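Endo-b-1,4-glucanase (Nasutitermes takasagoensis, PDB 1KS8) probably hydrolyses internal beta-1,4-glucosidic linkages in cellulose and related beta-glucans, as a family 9 endoglucanase with a calcium-binding site. Local coordinates at residues Asp11-Phe15 with Leu387-Leu391; Leu14-Arg20 with Lys29-Arg33; Tyr52-Gly56 with Glu412-Asp416; Phe58-Gly62 with Gly115-Gly120. All blocks are in the same frame, centred on the assembly; numbering follows the deposited sequence.

Interaction 1: residues Asp11-Phe15 with Leu387-Leu391; sequences DSLLF and LSGAL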
# COMPACT_ATOMS: atom_id res chain seq x y z
N ASP A 11 -5.33 -1.15 -14.79
CA ASP A 11 -3.93 -0.76 -14.97
C ASP A 11 -3.19 -0.83 -13.64
O ASP A 11 -2.05 -1.29 -13.58
CB ASP A 11 -3.83 0.67 -15.52
CG ASP A 11 -4.19 0.77 -16.99
OD1 ASP A 11 -4.21 1.91 -17.51
OD2 ASP A 11 -4.45 -0.27 -17.64
N SER A 12 -3.83 -0.36 -12.57
CA SER A 12 -3.19 -0.39 -11.26
C SER A 12 -2.88 -1.84 -10.87
O SER A 12 -1.85 -2.13 -10.26
CB SER A 12 -4.10 0.26 -10.21
OG SER A 12 -3.44 0.40 -8.96
N LEU A 13 -3.78 -2.76 -11.22
CA LEU A 13 -3.55 -4.16 -10.91
C LEU A 13 -2.35 -4.67 -11.72
O LEU A 13 -1.62 -5.55 -11.26
CB LEU A 13 -4.80 -4.98 -11.20
CG LEU A 13 -5.87 -4.82 -10.11
CD1 LEU A 13 -7.22 -5.30 -10.61
CD2 LEU A 13 -5.43 -5.59 -8.86
N LEU A 14 -2.13 -4.11 -12.91
CA LEU A 14 -0.98 -4.52 -13.71
C LEU A 14 0.29 -4.02 -13.03
O LEU A 14 1.34 -4.66 -13.11
CB LEU A 14 -1.06 -3.95 -15.13
CG LEU A 14 -2.16 -4.53 -16.04
CD1 LEU A 14 -2.11 -3.83 -17.38
CD2 LEU A 14 -1.96 -6.03 -16.22
N PHE A 15 0.21 -2.87 -12.36
CA PHE A 15 1.38 -2.37 -11.66
C PHE A 15 1.73 -3.36 -10.55
O PHE A 15 2.90 -3.71 -10.38
CB PHE A 15 1.11 -0.99 -11.05
CG PHE A 15 2.18 -0.55 -10.06
CD1 PHE A 15 3.50 -0.39 -10.46
CD2 PHE A 15 1.85 -0.34 -8.73
CE1 PHE A 15 4.49 -0.02 -9.54
CE2 PHE A 15 2.84 0.03 -7.80
CZ PHE A 15 4.15 0.19 -8.21
N LEU A 387 5.44 0.82 -17.56
CA LEU A 387 5.01 0.35 -16.25
C LEU A 387 3.56 0.72 -16.02
O LEU A 387 3.23 1.53 -15.15
CB LEU A 387 5.91 0.95 -15.17
CG LEU A 387 5.74 0.41 -13.75
CD1 LEU A 387 6.01 -1.09 -13.72
CD2 LEU A 387 6.72 1.14 -12.83
N SER A 388 2.69 0.11 -16.81
CA SER A 388 1.26 0.39 -16.75
C SER A 388 0.68 0.45 -15.35
O SER A 388 0.86 -0.48 -14.55
CB SER A 388 0.50 -0.65 -17.57
OG SER A 388 1.01 -0.71 -18.90
N GLY A 389 -0.02 1.55 -15.06
CA GLY A 389 -0.68 1.71 -13.78
C GLY A 389 0.05 2.37 -12.62
O GLY A 389 -0.59 2.75 -11.64
N ALA A 390 1.36 2.51 -12.72
CA ALA A 390 2.14 3.09 -11.63
C ALA A 390 1.93 4.59 -11.42
O ALA A 390 2.11 5.38 -12.35
CB ALA A 390 3.63 2.80 -11.83
N LEU A 391 1.58 4.97 -10.20
CA LEU A 391 1.39 6.37 -9.84
C LEU A 391 2.74 6.90 -9.36
O LEU A 391 3.30 6.38 -8.39
CB LEU A 391 0.35 6.50 -8.72
CG LEU A 391 0.04 7.92 -8.22
CD1 LEU A 391 -0.67 8.70 -9.32
CD2 LEU A 391 -0.84 7.84 -6.98
O HOH W 1 2.65 -2.68 -14.97
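The ring of Phe-15 lies with one face over Ala-390 CA, while Leu-387 CG comes up at its edge, near the ring plane. These two partners bracket a type II beta turn from Leu-387 to Ala-390, which rests on helix 5-18 of the (alpha/alpha)6 barrel. The Ala-390 methyl touches the ring closely, CB to Phe-15 CD1 3.5 Å, and Leu-387 meets it more loosely, CG to the same CD1 4.1 Å. Phe-15, whose chi1 of 168° sets CG opposite the main-chain N, carries the ring off the helix and over the turn; a large flat hydrophobe suits a buried site bordered by small and branched apolar groups. Ala-390, having a single methyl, lets the ring settle close to the main chain.

The middle of the turn approaches the helix backbone itself. Gly-389 takes a positive phi of 90°, as the third residue of a type II turn commonly does, and its lack of a side chain lets CA reach Asp-11 O at 3.3 Å in a CA-H...O contact. Asp-11 O already accepts the helical N-H of Phe-15, so this is a supplementary contact. No direct hydrogen bond joins the two segments. Asn-418 of helix 415-430 instead ties them together, its ND2 binding both Ser-12 OG and Gly-389 O; Gln-422 is a further partner of Ser-12 OG. A water also bridges the segments, donating to Ser-388 O at 2.9 Å and, weakly, to Leu-14 O at 3.0 Å.

Interaction 2: residues Leu14-Arg20 with Lys29-Arg33; sequences LFYEAQR and KVTWR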
# COMPACT_ATOMS: atom_id res chain seq x y z
N LEU A 14 -2.13 -4.11 -12.91
CA LEU A 14 -0.98 -4.52 -13.71
C LEU A 14 0.29 -4.02 -13.03
O LEU A 14 1.34 -4.66 -13.11
CB LEU A 14 -1.06 -3.95 -15.13
CG LEU A 14 -2.16 -4.53 -16.04
CD1 LEU A 14 -2.11 -3.83 -17.38
CD2 LEU A 14 -1.96 -6.03 -16.22
N PHE A 15 0.21 -2.87 -12.36
CA PHE A 15 1.38 -2.37 -11.66
C PHE A 15 1.73 -3.36 -10.55
O PHE A 15 2.90 -3.71 -10.38
CB PHE A 15 1.11 -0.99 -11.05
CG PHE A 15 2.18 -0.55 -10.06
CD1 PHE A 15 3.50 -0.39 -10.46
CD2 PHE A 15 1.85 -0.34 -8.73
CE1 PHE A 15 4.49 -0.02 -9.54
CE2 PHE A 15 2.84 0.03 -7.80
CZ PHE A 15 4.15 0.19 -8.21
N TYR A 16 0.74 -3.82 -9.80
CA TYR A 16 1.05 -4.78 -8.74
C TYR A 16 1.62 -6.08 -9.31
O TYR A 16 2.50 -6.68 -8.71
CB TYR A 16 -0.18 -5.01 -7.85
CG TYR A 16 -0.38 -3.87 -6.87
CD1 TYR A 16 0.55 -3.62 -5.86
CD2 TYR A 16 -1.46 -2.99 -7.00
CE1 TYR A 16 0.42 -2.53 -5.01
CE2 TYR A 16 -1.61 -1.90 -6.15
CZ TYR A 16 -0.67 -1.67 -5.16
OH TYR A 16 -0.80 -0.58 -4.32
N GLU A 17 1.15 -6.50 -10.49
CA GLU A 17 1.71 -7.71 -11.08
C GLU A 17 3.19 -7.46 -11.38
O GLU A 17 4.02 -8.36 -11.26
CB GLU A 17 1.00 -8.10 -12.39
CG GLU A 17 -0.41 -8.65 -12.22
CD GLU A 17 -0.82 -9.56 -13.36
OE1 GLU A 17 -2.02 -9.86 -13.49
OE2 GLU A 17 0.07 -9.99 -14.13
N ALA A 18 3.52 -6.23 -11.77
CA ALA A 18 4.90 -5.86 -12.09
C ALA A 18 5.80 -5.82 -10.86
O ALA A 18 7.02 -5.85 -10.98
CB ALA A 18 4.93 -4.50 -12.80
N GLN A 19 5.18 -5.76 -9.68
CA GLN A 19 5.92 -5.71 -8.42
C GLN A 19 6.07 -7.07 -7.75
O GLN A 19 6.69 -7.19 -6.70
CB GLN A 19 5.21 -4.77 -7.44
CG GLN A 19 5.18 -3.31 -7.86
CD GLN A 19 6.57 -2.72 -8.01
OE1 GLN A 19 7.09 -2.62 -9.11
NE2 GLN A 19 7.18 -2.35 -6.89
N ARG A 20 5.51 -8.11 -8.36
CA ARG A 20 5.59 -9.44 -7.78
C ARG A 20 6.98 -10.03 -7.71
O ARG A 20 7.75 -9.99 -8.68
CB ARG A 20 4.69 -10.40 -8.56
CG ARG A 20 3.21 -10.14 -8.40
CD ARG A 20 2.41 -11.02 -9.33
NE ARG A 20 0.98 -10.87 -9.10
CZ ARG A 20 0.04 -11.54 -9.77
NH1 ARG A 20 0.39 -12.40 -10.72
NH2 ARG A 20 -1.24 -11.35 -9.49
N LYS A 29 -0.04 -11.57 -16.35
CA LYS A 29 -0.37 -10.70 -17.48
C LYS A 29 0.81 -9.80 -17.85
O LYS A 29 1.00 -9.48 -19.03
CB LYS A 29 -1.61 -9.86 -17.15
CG LYS A 29 -2.87 -10.72 -17.08
CD LYS A 29 -4.10 -9.94 -16.63
CE LYS A 29 -5.30 -10.87 -16.51
NZ LYS A 29 -6.53 -10.18 -16.05
N VAL A 30 1.59 -9.39 -16.86
CA VAL A 30 2.77 -8.57 -17.12
C VAL A 30 3.88 -9.60 -17.35
O VAL A 30 4.64 -9.95 -16.44
CB VAL A 30 3.09 -7.66 -15.92
CG1 VAL A 30 4.36 -6.87 -16.19
CG2 VAL A 30 1.93 -6.71 -15.68
N THR A 31 3.95 -10.08 -18.58
CA THR A 31 4.88 -11.12 -18.97
C THR A 31 6.35 -10.75 -19.16
O THR A 31 7.18 -11.64 -19.34
CB THR A 31 4.39 -11.84 -20.24
OG1 THR A 31 4.21 -10.89 -21.29
CG2 THR A 31 3.06 -12.53 -19.96
N TRP A 32 6.68 -9.46 -19.15
CA TRP A 32 8.09 -9.11 -19.28
C TRP A 32 8.79 -9.35 -17.94
O TRP A 32 10.02 -9.37 -17.87
CB TRP A 32 8.29 -7.66 -19.75
CG TRP A 32 7.49 -6.61 -19.04
CD1 TRP A 32 6.28 -6.10 -19.43
CD2 TRP A 32 7.86 -5.91 -17.85
NE1 TRP A 32 5.89 -5.11 -18.56
CE2 TRP A 32 6.83 -4.98 -17.58
CE3 TRP A 32 8.96 -5.98 -16.99
CZ2 TRP A 32 6.87 -4.12 -16.48
CZ3 TRP A 32 9.00 -5.13 -15.89
CH2 TRP A 32 7.96 -4.21 -15.65
N ARG A 33 8.00 -9.53 -16.88
CA ARG A 33 8.55 -9.83 -15.56
C ARG A 33 8.77 -11.34 -15.51
O ARG A 33 7.96 -12.11 -16.02
CB ARG A 33 7.57 -9.41 -14.45
CG ARG A 33 7.63 -7.94 -14.05
CD ARG A 33 9.01 -7.55 -13.52
NE ARG A 33 9.62 -8.64 -12.77
CZ ARG A 33 9.21 -9.06 -11.58
NH1 ARG A 33 8.18 -8.47 -10.97
NH2 ARG A 33 9.80 -10.10 -11.01
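Ala-18 and Val-30 are the nearest pair of CA atoms, 6.1 Å apart, where the end of helix 5-18 faces a loop that makes an inverse gamma turn centred on Val-30 and a type I turn from Val-30 to Arg-33. Glu-17 reaches the loop with an extended chain. Its OE2 takes two successive backbone N-H groups: Lys-29 N at 2.7 Å on the syn lone pair, and Val-30 N at 3.2 Å from above the carboxylate plane. A long acidic residue thus suits a place where amides must be satisfied beyond the helix surface. The ammonium of Lys-29 goes elsewhere, to a salt bridge with Asp-91.

Arg-33 supplies the complementary grip. Bent at chi2 and chi3, its chain brings the guanidinium end-on to Arg-20 O, with NH1 at 2.8 Å and NH2 at 3.1 Å from that single oxygen, both bonds lying in the guanidinium plane. NH1 also donates to Ala-18 O at 2.9 Å, standing well above that carbonyl plane. A positive group beside carbonyls at a helix's C-terminal end should be favoured electrostatically.

Between these polar holds sits Val-30, its two methyls dividing the work: CG2 packs on Glu-17 CB at 3.7 Å, whereas CG1 faces Ala-18 CB and also lies over the Trp-32 ring. The Trp-32 ring also stacks with His-385. The Glu-17 and Arg-33 bonds, with the valine between them, pin the loop that follows helix 5-18 back onto the helix's C-terminal end in the (alpha/alpha)6 fold of family 9.

Interaction 3: residues Tyr52-Gly56 with Glu412-Asp416; sequences YFDAG and EVATD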
# COMPACT_ATOMS: atom_id res chain seq x y z
N TYR A 52 5.71 -8.81 -2.46
CA TYR A 52 5.96 -7.72 -3.39
C TYR A 52 7.27 -6.99 -3.17
O TYR A 52 7.68 -6.76 -2.03
CB TYR A 52 4.86 -6.65 -3.28
CG TYR A 52 3.50 -7.05 -3.78
CD1 TYR A 52 3.26 -7.22 -5.14
CD2 TYR A 52 2.44 -7.22 -2.89
CE1 TYR A 52 2.00 -7.54 -5.61
CE2 TYR A 52 1.17 -7.55 -3.35
CZ TYR A 52 0.96 -7.70 -4.71
OH TYR A 52 -0.30 -8.01 -5.19
N PHE A 53 7.93 -6.63 -4.26
CA PHE A 53 9.13 -5.82 -4.18
C PHE A 53 8.53 -4.48 -3.79
O PHE A 53 7.44 -4.12 -4.26
CB PHE A 53 9.81 -5.74 -5.55
CG PHE A 53 10.48 -7.02 -5.97
CD1 PHE A 53 11.39 -7.66 -5.13
CD2 PHE A 53 10.24 -7.56 -7.23
CE1 PHE A 53 12.05 -8.81 -5.53
CE2 PHE A 53 10.90 -8.72 -7.64
CZ PHE A 53 11.81 -9.34 -6.80
N ASP A 54 9.22 -3.73 -2.95
CA ASP A 54 8.66 -2.47 -2.46
C ASP A 54 8.39 -1.36 -3.46
O ASP A 54 7.27 -0.84 -3.54
CB ASP A 54 9.54 -1.91 -1.35
CG ASP A 54 8.95 -0.65 -0.74
OD1 ASP A 54 7.86 -0.73 -0.14
OD2 ASP A 54 9.58 0.42 -0.87
N ALA A 55 9.42 -0.98 -4.21
CA ALA A 55 9.28 0.13 -5.14
C ALA A 55 10.03 -0.14 -6.44
O ALA A 55 9.69 -1.06 -7.17
CB ALA A 55 9.80 1.39 -4.47
N GLY A 56 11.03 0.69 -6.73
CA GLY A 56 11.82 0.49 -7.94
C GLY A 56 12.99 -0.43 -7.65
O GLY A 56 13.80 -0.73 -8.54
N GLU A 412 9.49 8.51 -8.36
CA GLU A 412 9.46 7.31 -7.55
C GLU A 412 8.10 6.66 -7.76
O GLU A 412 7.10 7.34 -8.00
CB GLU A 412 9.62 7.66 -6.06
CG GLU A 412 9.38 6.52 -5.08
CD GLU A 412 10.44 5.43 -5.14
OE1 GLU A 412 10.41 4.53 -4.27
OE2 GLU A 412 11.29 5.48 -6.05
N VAL A 413 8.07 5.33 -7.69
CA VAL A 413 6.84 4.56 -7.80
C VAL A 413 6.99 3.56 -6.66
O VAL A 413 8.11 3.19 -6.31
CB VAL A 413 6.70 3.82 -9.16
CG1 VAL A 413 6.55 4.84 -10.28
CG2 VAL A 413 7.92 2.93 -9.41
N ALA A 414 5.88 3.15 -6.06
CA ALA A 414 5.97 2.21 -4.94
C ALA A 414 4.64 1.52 -4.67
O ALA A 414 3.58 2.05 -5.01
CB ALA A 414 6.43 2.95 -3.69
N THR A 415 4.71 0.35 -4.06
CA THR A 415 3.49 -0.38 -3.75
C THR A 415 2.56 0.46 -2.87
O THR A 415 1.35 0.47 -3.09
CB THR A 415 3.79 -1.71 -3.04
OG1 THR A 415 4.66 -1.49 -1.92
CG2 THR A 415 4.45 -2.68 -4.01
N ASP A 416 3.11 1.18 -1.89
CA ASP A 416 2.22 1.97 -1.05
C ASP A 416 1.65 3.20 -1.75
O ASP A 416 0.64 3.74 -1.33
CB ASP A 416 2.86 2.36 0.31
CG ASP A 416 4.08 3.26 0.18
OD1 ASP A 416 4.36 3.79 -0.91
OD2 ASP A 416 4.77 3.43 1.21
O HOH W 2 5.95 -2.79 0.04
O HOH W 3 10.80 3.55 -1.51
O HOH W 4 12.60 2.86 -5.68
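Asp-54 O receives the backbone N-H of Thr-415 at 2.9 Å, in a bond that is almost straight at hydrogen (174°). The Thr-415 hydroxyl stands close to the same oxygen, OG1 to Asp-54 O 3.1 Å, although its one proton has another acceptor within reach. In Thr-415 a chi1 of 52° puts OG1 between the backbone N and the carbonyl carbon. The same rotation lays CG2 3.3 Å from Phe-53 O, and both branches face this chain. One water joins the two side chains, 2.8 Å from Asp-54 OD1 and hydrogen-bonded to Thr-415 OG1 as well. The other carboxylate oxygen, Asp-54 OD2, is held by the hydroxyl of Tyr-206.

The two segments run antiparallel without forming a strand pair. Residues 54 to 57 spell the Asp-Ala-Gly-Asp sequence characteristic of glycoside hydrolase family 9, and opposite them stands Glu-412, probably an active-site residue, just ahead of helix 415-430. This contact therefore probably brings together two parts of the active-site region that are distant in sequence.

Ala-55 is small enough for a tight place: its CB lies 3.1 Å from Val-413 O and 3.2 Å from Glu-412 OE1, with the Ala-414 methyl also against it. Glu-412, bent at chi2, turns its carboxylate back across this methyl. Gly-56 N donates to a water at 2.9 Å, which lies within hydrogen-bonding distance of Glu-412 OE2. The carbonyl oxygen of Gly-56 accepts from Arg-361 NH1.

Interaction 4: residues Phe58-Gly62 with Gly115-Gly120; sequences FVKFG and GQVGQG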
# COMPACT_ATOMS: atom_id res chain seq x y z
N PHE A 58 14.36 -4.05 -5.10
CA PHE A 58 13.93 -5.43 -4.91
C PHE A 58 13.92 -5.89 -3.46
O PHE A 58 13.91 -7.08 -3.17
CB PHE A 58 14.78 -6.36 -5.79
CG PHE A 58 14.70 -6.02 -7.25
CD1 PHE A 58 15.85 -5.73 -7.98
CD2 PHE A 58 13.46 -5.93 -7.89
CE1 PHE A 58 15.76 -5.34 -9.33
CE2 PHE A 58 13.36 -5.55 -9.23
CZ PHE A 58 14.52 -5.26 -9.95
N VAL A 59 13.89 -4.92 -2.55
CA VAL A 59 13.81 -5.25 -1.14
C VAL A 59 12.34 -5.49 -0.82
O VAL A 59 11.45 -4.85 -1.40
CB VAL A 59 14.29 -4.09 -0.23
CG1 VAL A 59 14.10 -4.46 1.23
CG2 VAL A 59 15.74 -3.77 -0.51
N LYS A 60 12.08 -6.43 0.07
CA LYS A 60 10.73 -6.71 0.51
C LYS A 60 10.63 -6.08 1.91
O LYS A 60 11.09 -6.65 2.90
CB LYS A 60 10.47 -8.22 0.51
CG LYS A 60 10.23 -8.74 -0.91
CD LYS A 60 10.76 -10.14 -1.18
CE LYS A 60 10.07 -11.21 -0.35
NZ LYS A 60 10.37 -12.57 -0.90
N PHE A 61 10.09 -4.86 1.95
CA PHE A 61 9.92 -4.11 3.20
C PHE A 61 8.53 -4.44 3.75
O PHE A 61 7.51 -3.99 3.22
CB PHE A 61 10.04 -2.60 2.93
CG PHE A 61 11.46 -2.11 2.79
CD1 PHE A 61 12.34 -2.14 3.87
CD2 PHE A 61 11.92 -1.57 1.58
CE1 PHE A 61 13.64 -1.65 3.76
CE2 PHE A 61 13.22 -1.08 1.46
CZ PHE A 61 14.08 -1.12 2.55
N GLY A 62 8.51 -5.21 4.83
CA GLY A 62 7.25 -5.65 5.41
C GLY A 62 6.23 -4.64 5.91
O GLY A 62 5.03 -4.89 5.83
N GLY A 115 10.28 -9.37 8.82
CA GLY A 115 9.83 -8.09 8.28
C GLY A 115 10.61 -7.55 7.11
O GLY A 115 10.30 -6.47 6.61
N GLN A 116 11.63 -8.28 6.66
CA GLN A 116 12.41 -7.80 5.53
C GLN A 116 13.25 -8.89 4.89
O GLN A 116 13.77 -9.76 5.58
CB GLN A 116 13.33 -6.66 5.98
CG GLN A 116 13.89 -5.81 4.84
CD GLN A 116 14.70 -4.63 5.35
OE1 GLN A 116 14.25 -3.89 6.23
NE2 GLN A 116 15.89 -4.43 4.79
N VAL A 117 13.35 -8.84 3.57
CA VAL A 117 14.22 -9.74 2.82
C VAL A 117 14.95 -8.82 1.86
O VAL A 117 14.32 -8.09 1.08
CB VAL A 117 13.46 -10.82 2.02
CG1 VAL A 117 14.47 -11.68 1.26
CG2 VAL A 117 12.65 -11.69 2.96
N GLY A 118 16.28 -8.83 1.96
CA GLY A 118 17.11 -7.97 1.14
C GLY A 118 17.59 -6.83 2.02
O GLY A 118 16.84 -6.35 2.88
N GLN A 119 18.84 -6.43 1.85
CA GLN A 119 19.39 -5.32 2.63
C GLN A 119 19.33 -4.08 1.75
O GLN A 119 19.61 -4.16 0.56
CB GLN A 119 20.85 -5.58 3.02
CG GLN A 119 21.41 -4.45 3.87
CD GLN A 119 22.91 -4.27 3.72
OE1 GLN A 119 23.44 -4.21 2.61
NE2 GLN A 119 23.60 -4.17 4.85
N GLY A 120 18.96 -2.95 2.34
CA GLY A 120 18.87 -1.73 1.56
C GLY A 120 20.08 -1.41 0.70
O GLY A 120 19.95 -1.19 -0.51
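Gly-62 N donates to Gly-115 O at 2.8 Å, and next to it Lys-60 and Val-117 exchange two bonds as an antiparallel hydrogen-bonded pair. Lys-60 N to Val-117 O is 3.0 Å and nearly straight (175°); the return bond, Val-117 N to Lys-60 O, is longer at 3.2 Å. Strand 60-61 is thereby joined to the edge of strand 113-117 in a small three-stranded antiparallel sheet. Its central strand carries a classic beta bulge, Gly-115 and Gln-116 both facing Tyr-140 of the third strand. The bond from Gly-62 comes at the start of helix 62-78, so strand passes into helix within a residue, Phe-61 being the N-cap.

Lys-60 and Val-117 lie side by side on one face of the sheet, the aliphatic part of the lysine against the valine. Bends at chi2 and chi3 lead the ammonium to a salt bridge with Asp-40 and to the carbonyl oxygens of Leu-48 and Gly-50, which accounts for a lysine in a buried position.

Phe-61 and Gln-116 share the other face, running alongside each other with ring and amide planes 62° apart. Gln-116 OE1 is 3.4 Å from Phe-61 CE1, obliquely placed, while Val-59 CG1 sits over the centre of the ring. NE2 of Gln-116 bonds to Asp-201 as well as to Gly-118 O, which should restrain the amide's rotation. Gly-118, with phi of 103°, suits a backbone turning out of the strand, and its carbonyl oxygen lies in the Gln-116 amide plane, accepting from Gln-116 NE2 at 2.9 Å.

In the fold
All four contacts are largely buried, though interaction 2 reaches the surface at Lys-29. Interactions 1 and 2 use adjoining surfaces of helix 5-18, sharing Leu-14, and meet where Leu-387 packs on Ala-18 and Trp-32. Their chemistry contrasts: apolar and water-mediated in 1, charged side chains holding backbone groups in 2. Interaction 3, nearest the chain's centre and the predicted active site, relies on a backbone bond and waters, and it borders both others: Phe-53 N bonds to Gln-19 O, and Val-413 packs on Ala-390. Regular strand pairing appears only in interaction 4, joined to interaction 3 through a probable hydrogen bond from Asp-54 N to Val-59 O.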